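Local atomic coordinates of dihydrodipicolinate synthase (Agrobacterium tumefaciens, PDB entry 3B4U), a protein that probably catalyses an aldolase-type condensation of pyruvate with an aldehyde, as in the dihydrodipicolinate synthase family of TIM-barrel lyases. Residues T20-I23 / D24-I27; E195-L198 / A199-V202; P275-R278 / R279-E282. All coordinates share one frame; numbering follows the deposited sequence.

Interaction 1: T20-I23 / D24-I27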
loop_
_atom_site.group_PDB
_atom_site.type_symbol
_atom_site.label_atom_id
_atom_site.label_comp_id
_atom_site.label_asym_id
_atom_site.label_seq_id
_atom_site.Cartn_x
_atom_site.Cartn_y
_atom_site.Cartn_z
ATOM N N THR B 20 -17.598 10.518 -6.272
ATOM C CA THR B 20 -18.172 9.183 -6.009
ATOM C C THR B 20 -18.165 8.339 -7.293
ATOM O O THR B 20 -18.078 8.873 -8.394
ATOM C CB THR B 20 -19.584 9.270 -5.450
ATOM O OG1 THR B 20 -20.446 9.876 -6.408
ATOM C CG2 THR B 20 -19.607 10.077 -4.153
ATOM N N VAL B 21 -18.248 7.026 -7.152
ATOM C CA VAL B 21 -18.271 6.125 -8.296
ATOM C C VAL B 21 -19.596 6.232 -9.026
ATOM O O VAL B 21 -20.647 6.230 -8.404
ATOM C CB VAL B 21 -17.961 4.693 -7.837
ATOM C CG1 VAL B 21 -18.148 3.672 -9.013
ATOM C CG2 VAL B 21 -16.547 4.612 -7.276
ATOM N N ASP B 22 -19.547 6.351 -10.345
ATOM C CA ASP B 22 -20.755 6.291 -11.192
ATOM C C ASP B 22 -21.056 4.852 -11.474
ATOM O O ASP B 22 -20.584 4.260 -12.439
ATOM C CB ASP B 22 -20.543 7.097 -12.467
ATOM C CG ASP B 22 -21.806 7.294 -13.260
ATOM O OD1 ASP B 22 -22.691 6.443 -13.192
ATOM O OD2 ASP B 22 -21.894 8.290 -14.010
ATOM N N ILE B 23 -21.819 4.248 -10.580
ATOM C CA ILE B 23 -22.022 2.819 -10.645
ATOM C C ILE B 23 -22.780 2.396 -11.910
ATOM O O ILE B 23 -22.438 1.378 -12.526
ATOM C CB ILE B 23 -22.720 2.294 -9.368
ATOM C CG1 ILE B 23 -22.764 0.773 -9.354
ATOM C CG2 ILE B 23 -24.155 2.839 -9.222
ATOM C CD1 ILE B 23 -21.436 0.092 -9.431
ATOM N N ASP B 24 -23.756 3.184 -12.351
ATOM C CA ASP B 24 -24.461 2.810 -13.573
ATOM C C ASP B 24 -23.536 2.844 -14.773
ATOM O O ASP B 24 -23.605 1.933 -15.606
ATOM C CB ASP B 24 -25.681 3.726 -13.824
ATOM C CG ASP B 24 -26.788 3.560 -12.790
ATOM O OD1 ASP B 24 -26.797 2.571 -12.032
ATOM O OD2 ASP B 24 -27.682 4.436 -12.785
ATOM N N ALA B 25 -22.709 3.868 -14.873
ATOM C CA ALA B 25 -21.749 3.960 -15.982
ATOM C C ALA B 25 -20.746 2.818 -15.926
ATOM O O ALA B 25 -20.356 2.267 -16.975
ATOM C CB ALA B 25 -21.002 5.289 -15.952
ATOM N N MET B 26 -20.366 2.414 -14.711
ATOM C CA MET B 26 -19.393 1.346 -14.549
ATOM C C MET B 26 -19.948 0.018 -15.024
ATOM O O MET B 26 -19.281 -0.737 -15.739
ATOM C CB MET B 26 -18.958 1.289 -13.095
ATOM C CG MET B 26 -17.774 0.400 -12.855
ATOM S SD MET B 26 -17.260 0.515 -10.993
ATOM C CE MET B 26 -15.837 -0.788 -10.996
ATOM N N ILE B 27 -21.188 -0.255 -14.628
ATOM C CA ILE B 27 -21.847 -1.484 -15.027
ATOM C C ILE B 27 -22.075 -1.504 -16.539
ATOM O O ILE B 27 -21.884 -2.510 -17.189
ATOM C CB ILE B 27 -23.158 -1.675 -14.236
ATOM C CG1 ILE B 27 -22.799 -2.001 -12.787
ATOM C CG2 ILE B 27 -24.026 -2.734 -14.838
ATOM C CD1 ILE B 27 -23.934 -1.902 -11.784
HETATM O O HOH W 1 -24.647 5.797 -11.309
#
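D22 OD1 is gripped twice at the start of the helix 23-35: A25 N donates to it over 3.1 Å in a fairly straight bond (N-H...O 164°), and a water donates to it at 2.8 Å. That same water accepts from D24 N, so the carboxylate serves two backbone N-H groups of the first turn, one directly and one through water. The amide of A25 does not come in along the carboxylate plane; it meets OD1 from above, 56° out of it. With CG anti to the backbone N (chi1 -169°), the acid reaches forward over the turn, and the methyl of A25 packs against its oxygen, A25 CB lying 3.4 Å from D22 OD1. The backbone carbonyl of D22 adds the first full helical bond, accepting from M26 N at 2.9 Å, and I23 O follows by accepting from I27 N.

The apolar side chains gather on another side of the turn. V21 CG1 lies 3.8 Å from M26 SD, part of an extended side chain that also touches T13, P14, I61 and F65. I23 meets I27 one turn on, I23 CG1 against I27 CD1 at 3.8 Å, and both isoleucines also touch the helix 57-67. Beyond the cap, K16 makes a long, weak ion pair with D22 OD2. This is a classic aspartate N-cap, here opening the first outer helix that follows the strand 6-10 in the TIM barrel.

Interaction 2: E195-L198 / A199-V202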
loop_
_atom_site.group_PDB
_atom_site.type_symbol
_atom_site.label_atom_id
_atom_site.label_comp_id
_atom_site.label_asym_id
_atom_site.label_seq_id
_atom_site.Cartn_x
_atom_site.Cartn_y
_atom_site.Cartn_z
ATOM N N GLU B 195 1.934 -6.278 -23.601
ATOM C CA GLU B 195 1.266 -6.570 -24.883
ATOM C C GLU B 195 2.217 -7.124 -25.920
ATOM O O GLU B 195 1.812 -7.994 -26.674
ATOM C CB GLU B 195 0.604 -5.304 -25.435
ATOM C CG GLU B 195 -0.680 -4.975 -24.762
ATOM C CD GLU B 195 -0.515 -4.315 -23.466
ATOM O OE1 GLU B 195 0.626 -3.865 -23.067
ATOM O OE2 GLU B 195 -1.604 -4.210 -22.819
ATOM N N ARG B 196 3.457 -6.677 -25.953
ATOM C CA ARG B 196 4.396 -7.210 -26.930
ATOM C C ARG B 196 4.612 -8.704 -26.837
ATOM O O ARG B 196 4.932 -9.356 -27.844
ATOM C CB ARG B 196 5.723 -6.472 -26.896
ATOM C CG ARG B 196 6.482 -6.736 -25.693
ATOM C CD ARG B 196 7.852 -6.025 -25.673
ATOM N NE ARG B 196 8.327 -6.063 -24.300
ATOM C CZ ARG B 196 9.526 -5.731 -23.837
ATOM N NH1 ARG B 196 10.485 -5.354 -24.643
ATOM N NH2 ARG B 196 9.754 -5.823 -22.529
ATOM N N ASP B 197 4.442 -9.280 -25.638
ATOM C CA ASP B 197 4.619 -10.735 -25.485
ATOM C C ASP B 197 3.358 -11.513 -25.222
ATOM O O ASP B 197 3.424 -12.704 -25.015
ATOM C CB ASP B 197 5.642 -11.019 -24.413
ATOM C CG ASP B 197 7.068 -10.674 -24.898
ATOM O OD1 ASP B 197 7.402 -10.821 -26.093
ATOM O OD2 ASP B 197 7.849 -10.327 -24.068
ATOM N N LEU B 198 2.200 -10.860 -25.313
ATOM C CA LEU B 198 0.933 -11.516 -25.034
ATOM C C LEU B 198 0.618 -12.631 -26.021
ATOM O O LEU B 198 0.424 -13.769 -25.638
ATOM C CB LEU B 198 -0.182 -10.479 -24.990
ATOM C CG LEU B 198 -1.612 -11.028 -24.840
ATOM C CD1 LEU B 198 -1.745 -11.902 -23.612
ATOM C CD2 LEU B 198 -2.559 -9.825 -24.820
ATOM N N ALA B 199 0.605 -12.319 -27.315
ATOM C CA ALA B 199 0.264 -13.351 -28.298
ATOM C C ALA B 199 1.334 -14.440 -28.322
ATOM O O ALA B 199 1.032 -15.619 -28.374
ATOM C CB ALA B 199 0.024 -12.734 -29.697
ATOM N N ARG B 200 2.601 -14.030 -28.257
ATOM C CA ARG B 200 3.737 -14.956 -28.178
ATOM C C ARG B 200 3.579 -15.934 -27.028
ATOM O O ARG B 200 3.771 -17.135 -27.165
ATOM C CB ARG B 200 5.007 -14.137 -27.960
ATOM C CG ARG B 200 6.300 -14.889 -27.960
ATOM C CD ARG B 200 7.396 -13.948 -27.490
ATOM N NE ARG B 200 8.725 -14.512 -27.631
ATOM C CZ ARG B 200 9.832 -13.883 -27.229
ATOM N NH1 ARG B 200 11.025 -14.432 -27.428
ATOM N NH2 ARG B 200 9.743 -12.700 -26.649
ATOM N N GLY B 201 3.165 -15.422 -25.883
ATOM C CA GLY B 201 2.970 -16.240 -24.710
ATOM C C GLY B 201 1.758 -17.138 -24.790
ATOM O O GLY B 201 1.810 -18.291 -24.369
ATOM N N VAL B 202 0.673 -16.649 -25.386
ATOM C CA VAL B 202 -0.502 -17.464 -25.632
ATOM C C VAL B 202 -0.131 -18.647 -26.528
ATOM O O VAL B 202 -0.567 -19.769 -26.303
ATOM C CB VAL B 202 -1.645 -16.605 -26.199
ATOM C CG1 VAL B 202 -2.790 -17.447 -26.762
ATOM C CG2 VAL B 202 -2.160 -15.650 -25.100
HETATM O O HOH W 2 1.601 -9.820 -28.656
HETATM O O HOH W 3 3.449 -11.578 -29.670
#
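One short helix, 195-203, carries all eight residues, its turns tied by G201 N to D197 O and V202 N to L198 O, both 2.9 Å. It is an outer helix of the TIM barrel, between the strands 189-192 and 208-211. Two waters stand in the first turn: one bridges E195 O and A199 N, the other R196 O and R200 N, each accepting from the amide. The i to i+4 links at these two positions thus run through water, while L198 N reaches back to E195 O at 3.2 Å.

Of the side chains, D197 and R200 form an i to i+3 salt bridge, lying alongside each other and pointing the same way. A chi1 of -175° swings R200 CG away from its own N, and the chain then runs straight to NE, which lays R200 CD against the carboxylate, 3.4 Å from D197 OD1. W175 makes a cation-pi contact with the same arginine. L198 and V202 run side by side, L198 CD1 4.1 Å from V202 CG2, and L198 goes on to touch M224 and A225 of the helix 218-225. The salt bridge itself joins R200 NH2 to D197 OD1 at 3.1 Å: the oxygen sits at the guanidinium edge, 4° out of its plane, whereas the nitrogen stands 47° out of the carboxylate plane.

Interaction 3: P275-R278 / R279-E282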
loop_
_atom_site.group_PDB
_atom_site.type_symbol
_atom_site.label_atom_id
_atom_site.label_comp_id
_atom_site.label_asym_id
_atom_site.label_seq_id
_atom_site.Cartn_x
_atom_site.Cartn_y
_atom_site.Cartn_z
ATOM N N PRO B 275 -5.747 18.934 -21.593
ATOM C CA PRO B 275 -6.348 18.974 -22.928
ATOM C C PRO B 275 -5.322 18.755 -24.048
ATOM O O PRO B 275 -5.551 17.965 -24.960
ATOM C CB PRO B 275 -6.961 20.386 -22.984
ATOM C CG PRO B 275 -7.290 20.635 -21.551
ATOM C CD PRO B 275 -6.156 20.106 -20.791
ATOM N N GLU B 276 -4.199 19.449 -23.974
ATOM C CA GLU B 276 -3.172 19.290 -24.988
ATOM C C GLU B 276 -2.687 17.832 -25.031
ATOM O O GLU B 276 -2.534 17.254 -26.112
ATOM C CB GLU B 276 -2.022 20.255 -24.689
ATOM C CG GLU B 276 -0.867 20.131 -25.628
ATOM C CD GLU B 276 0.271 21.062 -25.311
ATOM O OE1 GLU B 276 0.509 21.339 -24.118
ATOM O OE2 GLU B 276 0.973 21.487 -26.266
ATOM N N ASP B 277 -2.459 17.228 -23.869
ATOM C CA ASP B 277 -1.949 15.859 -23.855
ATOM C C ASP B 277 -3.012 14.859 -24.295
ATOM O O ASP B 277 -2.712 13.856 -24.938
ATOM C CB ASP B 277 -1.467 15.483 -22.455
ATOM C CG ASP B 277 -0.144 16.105 -22.105
ATOM O OD1 ASP B 277 0.522 16.643 -23.005
ATOM O OD2 ASP B 277 0.241 15.988 -20.925
ATOM N N ARG B 278 -4.265 15.137 -23.982
ATOM C CA ARG B 278 -5.360 14.318 -24.487
ATOM C C ARG B 278 -5.384 14.322 -26.007
ATOM O O ARG B 278 -5.599 13.292 -26.631
ATOM C CB ARG B 278 -6.717 14.772 -23.930
ATOM C CG ARG B 278 -7.909 14.187 -24.679
ATOM C CD ARG B 278 -9.184 14.084 -23.865
ATOM N NE ARG B 278 -10.293 13.563 -24.684
ATOM C CZ ARG B 278 -11.434 13.038 -24.221
ATOM N NH1 ARG B 278 -12.358 12.596 -25.095
ATOM N NH2 ARG B 278 -11.660 12.937 -22.914
ATOM N N ARG B 279 -5.174 15.480 -26.608
ATOM C CA ARG B 279 -5.160 15.535 -28.057
ATOM C C ARG B 279 -4.005 14.704 -28.616
ATOM O O ARG B 279 -4.150 14.050 -29.661
ATOM C CB ARG B 279 -5.099 16.983 -28.531
ATOM C CG ARG B 279 -6.396 17.766 -28.239
ATOM C CD ARG B 279 -7.585 17.376 -29.123
ATOM N NE ARG B 279 -7.284 17.539 -30.552
ATOM C CZ ARG B 279 -8.152 17.367 -31.556
ATOM N NH1 ARG B 279 -9.422 17.045 -31.326
ATOM N NH2 ARG B 279 -7.739 17.539 -32.807
ATOM N N GLN B 280 -2.872 14.683 -27.940
ATOM C CA GLN B 280 -1.742 13.865 -28.394
ATOM C C GLN B 280 -2.080 12.373 -28.299
ATOM O O GLN B 280 -1.782 11.579 -29.211
ATOM C CB GLN B 280 -0.497 14.191 -27.583
ATOM C CG GLN B 280 0.009 15.622 -27.726
ATOM C CD GLN B 280 1.222 15.899 -26.867
ATOM O OE1 GLN B 280 2.191 15.136 -26.889
ATOM N NE2 GLN B 280 1.191 17.012 -26.126
ATOM N N ILE B 281 -2.732 11.985 -27.209
ATOM C CA ILE B 281 -3.119 10.585 -27.012
ATOM C C ILE B 281 -4.144 10.143 -28.051
ATOM O O ILE B 281 -4.014 9.093 -28.682
ATOM C CB ILE B 281 -3.685 10.435 -25.616
ATOM C CG1 ILE B 281 -2.562 10.535 -24.586
ATOM C CG2 ILE B 281 -4.421 9.097 -25.439
ATOM C CD1 ILE B 281 -3.073 10.758 -23.152
ATOM N N GLU B 282 -5.131 10.986 -28.284
ATOM C CA GLU B 282 -6.143 10.680 -29.292
ATOM C C GLU B 282 -5.514 10.588 -30.676
ATOM O O GLU B 282 -5.861 9.714 -31.451
ATOM C CB GLU B 282 -7.263 11.723 -29.260
ATOM C CG GLU B 282 -8.085 11.682 -27.959
ATOM C CD GLU B 282 -8.927 12.909 -27.733
ATOM O OE1 GLU B 282 -8.871 13.832 -28.548
ATOM O OE2 GLU B 282 -9.642 12.938 -26.713
#
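Four successive backbone bonds bind P275-R278 to R279-E282: R279 N to P275 O (3.0 Å), Q280 N to E276 O (3.2 Å), I281 N to D277 O and E282 N to R278 O (both 2.9 Å). Just ahead, S274 OG accepts from D277 N, joining the first turn to the residue before it.

Among the polar side chains, Q280 runs alongside D277, pointing the same way; this holds for one of two modelled conformers of the glutamine, so the placing of its amide is doubtful. R278 and E282 are oppositely charged neighbours one turn apart and probably pair, but the model puts R278 NE and E282 OE2 too close together for the geometry to be trusted.

Apolar contacts centre on I281, which packs on L241, F244 and L253. Its chi1 of -72° lays I281 CG1 back along the helix, 3.3 Å from D277 O. These are the regular first turns of the C-terminal helix 275-289, with I281 set against the helix 246-258 in the helical region that follows the TIM barrel.

In the fold
All three are local contacts, one at a helix start and two within helices, set in series along one chain and well apart. Interactions 1 and 2 lie in the outer helical layer of the barrel: one opens the helix after the first strand, the other lies on the helix between the last two, and their centres are 32 Å apart on opposite sides of the chain's centre. Interaction 3 sits in the C-terminal helical region, its centre 25 Å from that of interaction 1 and 28 Å from that of interaction 2; nearest atoms are about 14 Å apart in either case. In this family the active site lies at the C-terminal ends of the barrel strands.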